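Local coordinates for RidA family protein (Psychrobacter sp. MES7-P7E, PDB 6L8P), which probably hydrolyses reactive enamine and imine intermediates of amino-acid metabolism to keto acids and ammonia, as a RidA-family deaminase, at residues K30-V35 against S51-F56; F56-M61 against A71-E76. The protein carries 1 engineered substitution. All coordinates share one frame; numbering follows the deposited sequence.

Contact 1. Residues K30-V35 against S51-F56; sequences KAPAAV and SGQLGF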
loop_
_atom_site.group_PDB
_atom_site.type_symbol
_atom_site.label_atom_id
_atom_site.label_comp_id
_atom_site.label_asym_id
_atom_site.label_seq_id
_atom_site.Cartn_x
_atom_site.Cartn_y
_atom_site.Cartn_z
ATOM N N LYS A 30 15.092 -14.154 -13.555
ATOM C CA LYS A 30 15.986 -13.025 -13.394
ATOM C C LYS A 30 15.657 -12.185 -12.177
ATOM O O LYS A 30 16.385 -11.239 -11.888
ATOM C CB LYS A 30 15.958 -12.164 -14.657
ATOM C CG LYS A 30 16.537 -12.959 -15.850
ATOM C CD LYS A 30 16.292 -12.314 -17.198
ATOM C CE LYS A 30 17.515 -12.524 -18.080
ATOM N NZ LYS A 30 17.327 -13.660 -19.028
ATOM N N ALA A 31 14.570 -12.485 -11.481
ATOM C CA ALA A 31 14.298 -11.848 -10.204
ATOM C C ALA A 31 14.254 -12.902 -9.106
ATOM O O ALA A 31 14.122 -14.108 -9.387
ATOM C CB ALA A 31 12.964 -11.082 -10.250
ATOM N N PRO A 32 14.391 -12.496 -7.849
ATOM C CA PRO A 32 14.415 -13.490 -6.755
ATOM C C PRO A 32 13.136 -14.317 -6.692
ATOM O O PRO A 32 12.015 -13.817 -6.892
ATOM C CB PRO A 32 14.569 -12.630 -5.490
ATOM C CG PRO A 32 15.229 -11.321 -5.986
ATOM C CD PRO A 32 14.598 -11.119 -7.358
ATOM N N ALA A 33 13.296 -15.584 -6.343
ATOM C CA ALA A 33 12.121 -16.384 -6.028
ATOM C C ALA A 33 11.398 -15.798 -4.831
ATOM O O ALA A 33 12.013 -15.207 -3.948
ATOM C CB ALA A 33 12.541 -17.824 -5.699
ATOM N N ALA A 34 10.074 -15.964 -4.797
ATOM C CA ALA A 34 9.326 -15.463 -3.644
ATOM C C ALA A 34 9.832 -16.114 -2.359
ATOM O O ALA A 34 10.094 -17.316 -2.342
ATOM C CB ALA A 34 7.842 -15.762 -3.845
ATOM N N VAL A 35 9.941 -15.334 -1.277
ATOM C CA VAL A 35 10.347 -15.864 0.023
ATOM C C VAL A 35 9.140 -16.150 0.896
ATOM O O VAL A 35 9.284 -16.425 2.090
ATOM C CB VAL A 35 11.341 -14.947 0.750
ATOM C CG1 VAL A 35 12.595 -14.762 -0.134
ATOM C CG2 VAL A 35 10.748 -13.578 1.037
ATOM N N SER A 51 5.007 -7.591 -6.627
ATOM C CA SER A 51 5.247 -7.842 -5.209
ATOM C C SER A 51 6.392 -6.997 -4.678
ATOM O O SER A 51 7.287 -6.555 -5.422
ATOM C CB SER A 51 5.599 -9.313 -4.987
ATOM O OG SER A 51 4.455 -10.096 -5.274
ATOM N N GLY A 52 6.365 -6.771 -3.365
ATOM C CA GLY A 52 7.509 -6.119 -2.736
ATOM C C GLY A 52 8.785 -6.849 -3.089
ATOM O O GLY A 52 8.835 -8.075 -3.054
ATOM N N GLN A 53 9.800 -6.096 -3.491
ATOM C CA GLN A 53 11.115 -6.638 -3.810
ATOM C C GLN A 53 12.115 -6.170 -2.773
ATOM O O GLN A 53 12.120 -4.995 -2.385
ATOM C CB GLN A 53 11.571 -6.184 -5.204
ATOM C CG GLN A 53 10.703 -6.761 -6.322
ATOM C CD GLN A 53 10.701 -8.255 -6.338
ATOM O OE1 GLN A 53 11.767 -8.872 -6.381
ATOM N NE2 GLN A 53 9.507 -8.863 -6.285
ATOM N N LEU A 54 12.960 -7.099 -2.322
ATOM C CA LEU A 54 14.064 -6.826 -1.417
ATOM C C LEU A 54 15.372 -6.956 -2.190
ATOM O O LEU A 54 15.395 -7.426 -3.339
ATOM C CB LEU A 54 14.029 -7.820 -0.238
ATOM C CG LEU A 54 12.757 -7.753 0.622
ATOM C CD1 LEU A 54 12.591 -9.117 1.428
ATOM C CD2 LEU A 54 12.867 -6.660 1.595
ATOM N N GLY A 55 16.468 -6.526 -1.553
ATOM C CA GLY A 55 17.734 -6.429 -2.268
ATOM C C GLY A 55 18.493 -7.748 -2.397
ATOM O O GLY A 55 19.701 -7.781 -2.156
ATOM N N PHE A 56 17.802 -8.821 -2.758
ATOM C CA PHE A 56 18.445 -10.123 -2.943
ATOM C C PHE A 56 19.125 -10.211 -4.299
ATOM O O PHE A 56 18.558 -9.837 -5.329
ATOM C CB PHE A 56 17.405 -11.247 -2.920
ATOM C CG PHE A 56 16.707 -11.431 -1.618
ATOM C CD1 PHE A 56 17.374 -11.873 -0.488
ATOM C CD2 PHE A 56 15.341 -11.278 -1.588
ATOM C CE1 PHE A 56 16.657 -12.067 0.738
ATOM C CE2 PHE A 56 14.598 -11.474 -0.399
ATOM C CZ PHE A 56 15.275 -11.859 0.768
HETATM O O HOH W 1 10.431 -11.770 -5.944
#

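Contact 2. Residues F56-M61 against A71-E76; sequences FDPETM and AEQVFE. Engineered in segment 56-61: Glu59 (natural residue Asp).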
loop_
_atom_site.group_PDB
_atom_site.type_symbol
_atom_site.label_atom_id
_atom_site.label_comp_id
_atom_site.label_asym_id
_atom_site.label_seq_id
_atom_site.Cartn_x
_atom_site.Cartn_y
_atom_site.Cartn_z
ATOM N N PHE A 56 17.802 -8.821 -2.758
ATOM C CA PHE A 56 18.445 -10.123 -2.943
ATOM C C PHE A 56 19.125 -10.211 -4.299
ATOM O O PHE A 56 18.558 -9.837 -5.329
ATOM C CB PHE A 56 17.405 -11.247 -2.920
ATOM C CG PHE A 56 16.707 -11.431 -1.618
ATOM C CD1 PHE A 56 17.374 -11.873 -0.488
ATOM C CD2 PHE A 56 15.341 -11.278 -1.588
ATOM C CE1 PHE A 56 16.657 -12.067 0.738
ATOM C CE2 PHE A 56 14.598 -11.474 -0.399
ATOM C CZ PHE A 56 15.275 -11.859 0.768
ATOM N N ASP A 57 20.307 -10.813 -4.325
ATOM C CA ASP A 57 20.813 -11.381 -5.578
ATOM C C ASP A 57 19.883 -12.516 -6.018
ATOM O O ASP A 57 19.568 -13.394 -5.191
ATOM C CB ASP A 57 22.228 -11.881 -5.273
ATOM C CG ASP A 57 22.907 -12.594 -6.444
ATOM O OD1 ASP A 57 22.311 -13.438 -7.148
ATOM O OD2 ASP A 57 24.141 -12.410 -6.534
ATOM N N PRO A 58 19.331 -12.496 -7.234
ATOM C CA PRO A 58 18.297 -13.480 -7.568
ATOM C C PRO A 58 18.813 -14.904 -7.674
ATOM O O PRO A 58 17.999 -15.832 -7.653
ATOM C CB PRO A 58 17.734 -12.986 -8.913
ATOM C CG PRO A 58 18.796 -12.068 -9.443
ATOM C CD PRO A 58 19.471 -11.453 -8.288
ATOM N N GLU A 59 20.116 -15.103 -7.817
ATOM C CA GLU A 59 20.610 -16.481 -7.874
ATOM C C GLU A 59 20.941 -17.018 -6.497
ATOM O O GLU A 59 20.634 -18.177 -6.177
ATOM C CB GLU A 59 21.855 -16.542 -8.758
ATOM C CG GLU A 59 21.536 -16.284 -10.221
ATOM C CD GLU A 59 21.309 -17.574 -10.986
ATOM O OE1 GLU A 59 21.933 -18.600 -10.626
ATOM O OE2 GLU A 59 20.497 -17.570 -11.938
ATOM N N THR A 60 21.548 -16.195 -5.668
ATOM C CA THR A 60 22.017 -16.693 -4.383
ATOM C C THR A 60 21.006 -16.506 -3.274
ATOM O O THR A 60 21.154 -17.121 -2.202
ATOM C CB THR A 60 23.313 -16.009 -3.942
ATOM O OG1 THR A 60 23.033 -14.630 -3.589
ATOM C CG2 THR A 60 24.403 -16.088 -5.031
ATOM N N MET A 61 20.000 -15.638 -3.503
ATOM C CA MET A 61 19.027 -15.235 -2.474
ATOM C C MET A 61 19.682 -14.646 -1.236
ATOM O O MET A 61 19.097 -14.681 -0.151
ATOM C CB MET A 61 18.087 -16.393 -2.089
ATOM C CG MET A 61 17.261 -16.909 -3.293
ATOM S SD MET A 61 16.181 -15.552 -3.921
ATOM C CE MET A 61 15.166 -15.166 -2.473
ATOM N N ALA A 71 19.304 -1.182 -2.504
ATOM C CA ALA A 71 18.357 -0.392 -3.308
ATOM C C ALA A 71 18.600 -0.557 -4.817
ATOM O O ALA A 71 17.644 -0.683 -5.608
ATOM C CB ALA A 71 18.449 1.086 -2.914
ATOM N N GLU A 72 19.872 -0.547 -5.235
ATOM C CA GLU A 72 20.186 -0.791 -6.631
ATOM C C GLU A 72 19.712 -2.169 -7.063
ATOM O O GLU A 72 19.193 -2.334 -8.175
ATOM C CB GLU A 72 21.694 -0.644 -6.855
ATOM C CG GLU A 72 22.126 0.801 -6.642
ATOM C CD GLU A 72 23.636 1.023 -6.667
ATOM O OE1 GLU A 72 24.406 0.052 -6.496
ATOM O OE2 GLU A 72 24.052 2.192 -6.845
ATOM N N GLN A 73 19.899 -3.178 -6.191
ATOM C CA GLN A 73 19.470 -4.532 -6.511
ATOM C C GLN A 73 17.949 -4.633 -6.577
ATOM O O GLN A 73 17.404 -5.320 -7.444
ATOM C CB GLN A 73 20.036 -5.495 -5.465
ATOM C CG GLN A 73 19.690 -6.983 -5.757
ATOM C CD GLN A 73 20.407 -7.476 -7.013
ATOM O OE1 GLN A 73 21.648 -7.377 -7.089
ATOM N NE2 GLN A 73 19.664 -7.887 -8.021
ATOM N N VAL A 74 17.240 -3.913 -5.693
ATOM C CA VAL A 74 15.781 -3.884 -5.774
ATOM C C VAL A 74 15.342 -3.366 -7.129
ATOM O O VAL A 74 14.447 -3.937 -7.763
ATOM C CB VAL A 74 15.191 -3.014 -4.640
ATOM C CG1 VAL A 74 13.716 -2.697 -4.933
ATOM C CG2 VAL A 74 15.306 -3.713 -3.290
ATOM N N PHE A 75 15.993 -2.300 -7.610
ATOM C CA PHE A 75 15.645 -1.797 -8.941
ATOM C C PHE A 75 15.937 -2.823 -10.043
ATOM O O PHE A 75 15.142 -2.979 -10.975
ATOM C CB PHE A 75 16.353 -0.457 -9.212
ATOM C CG PHE A 75 15.506 0.748 -8.836
ATOM C CD1 PHE A 75 14.456 1.156 -9.648
ATOM C CD2 PHE A 75 15.698 1.368 -7.625
ATOM C CE1 PHE A 75 13.634 2.271 -9.266
ATOM C CE2 PHE A 75 14.910 2.441 -7.220
ATOM C CZ PHE A 75 13.869 2.899 -8.064
ATOM N N GLU A 76 17.060 -3.554 -9.950
ATOM C CA GLU A 76 17.314 -4.590 -10.960
ATOM C C GLU A 76 16.241 -5.680 -10.921
ATOM O O GLU A 76 15.776 -6.175 -11.970
ATOM C CB GLU A 76 18.704 -5.200 -10.739
ATOM C CG GLU A 76 19.840 -4.186 -10.980
ATOM C CD GLU A 76 19.744 -3.551 -12.380
ATOM O OE1 GLU A 76 19.526 -4.303 -13.359
ATOM O OE2 GLU A 76 19.874 -2.307 -12.507
#

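Contact 1. Residues K30-V35 against S51-F56
The contact lies beside what is probably the intersubunit pocket of the RidA trimer: Pro32 and Val35 of the loop 30-35 pack on Phe56, in the turn that follows strand 47-54. A malonate ion, probably from the crystallisation liquor, lies about 3 Å from the Val35 side chain. Pro32 suits its place because its compact, rigid ring presents CG to Phe56 CB at 3.8 Å. Its CD lies 3.7 Å from OE1 of Gln53. Phe56 offers a broad apolar ring, long enough to meet branched Val35 as well, whose CG1 comes obliquely to within 3.9 Å of Phe56 CE2. Val35 CG1 sits anti to the carbonyl carbon (chi1 -59°), which swings this methyl toward the ring. No direct hydrogen bond joins the segments; a water bridges them instead, donating to Pro32 O at 2.8 Å and accepting from Gln53 NE2 at 3.1 Å. The Gln53 chain folds at chi2 (-59°), and its amide also makes a weak bond to Ser51 O. Gly55, centre of an inverse gamma turn, bends the chain toward Phe56. Phe105 of the second subunit packs on Val35, consistent with the intersubunit clefts in which RidA proteins place their active sites.

Contact 2. Residues F56-M61 against A71-E76
The backbones of 56-61, a loop whose residues 58-60 have helical angles without regular helix bonds, and 71-76, part of helix 67-84, come closest at Phe56 and Gln73, whose CA atoms are 6.7 Å apart. No hydrogen bond spans the two segments. Gln73 carries the contact from the helix side: CG lies anti to the backbone N (chi1 -177°), and the bend at chi2 (68°) lays CG, CD and NE2 across the Phe56 carbonyl oxygen, with CG 3.1 Å from Phe56 O. Its NE2 comes to 3.6 Å from CD of Pro58, whose ring gives the amide an apolar neighbour. A long, polar-ended glutamine fits here, since its OE1 accepts from Arg64 NE and its NE2 donates to Asn77 OD1, while Asn77 also binds Phe56 O. Shortening this side chain to an alanine would probably leave Arg64 NE and Asn77 OD1 without their mates and uncover the Phe56 carbonyl and Pro58 CD. Met61 CE folds back to 4.0 Å above one face of the flat Phe56 ring. Asp57 suits the loop because its short carboxylate meets the N-H groups just ahead. OD1 takes the backbone N of Glu59 (an engineered residue) at 2.8 Å, nearly along the C-O axis: an Asx turn. Thr60 N at 3.2 Å, from above the carboxylate plane, and Met61 N on Asp57 O complete an Asx motif, here in the connection from strand 47-54 to helix 67-84.

How the contacts relate
Contact 1 and contact 2 follow one another along the chain and share Phe56, the last residue of 51-56 and the first of 56-61; their centres are about 7 Å apart, on the same side of the chain's centre. Strand 47-54 leads through the loop into helix 67-84, so contact 1 packs the strand's exit on 30-35, and contact 2 packs the following loop on the helix. The two also touch directly: Val35 CG1 and Met61 CE are 3.5 Å apart, as are Ala31 C and Pro58 CB. Together they join two loops, a sheet strand and a helix into one packed corner beside the bound malonate, which may mark a pocket and which contact 1 approaches more closely.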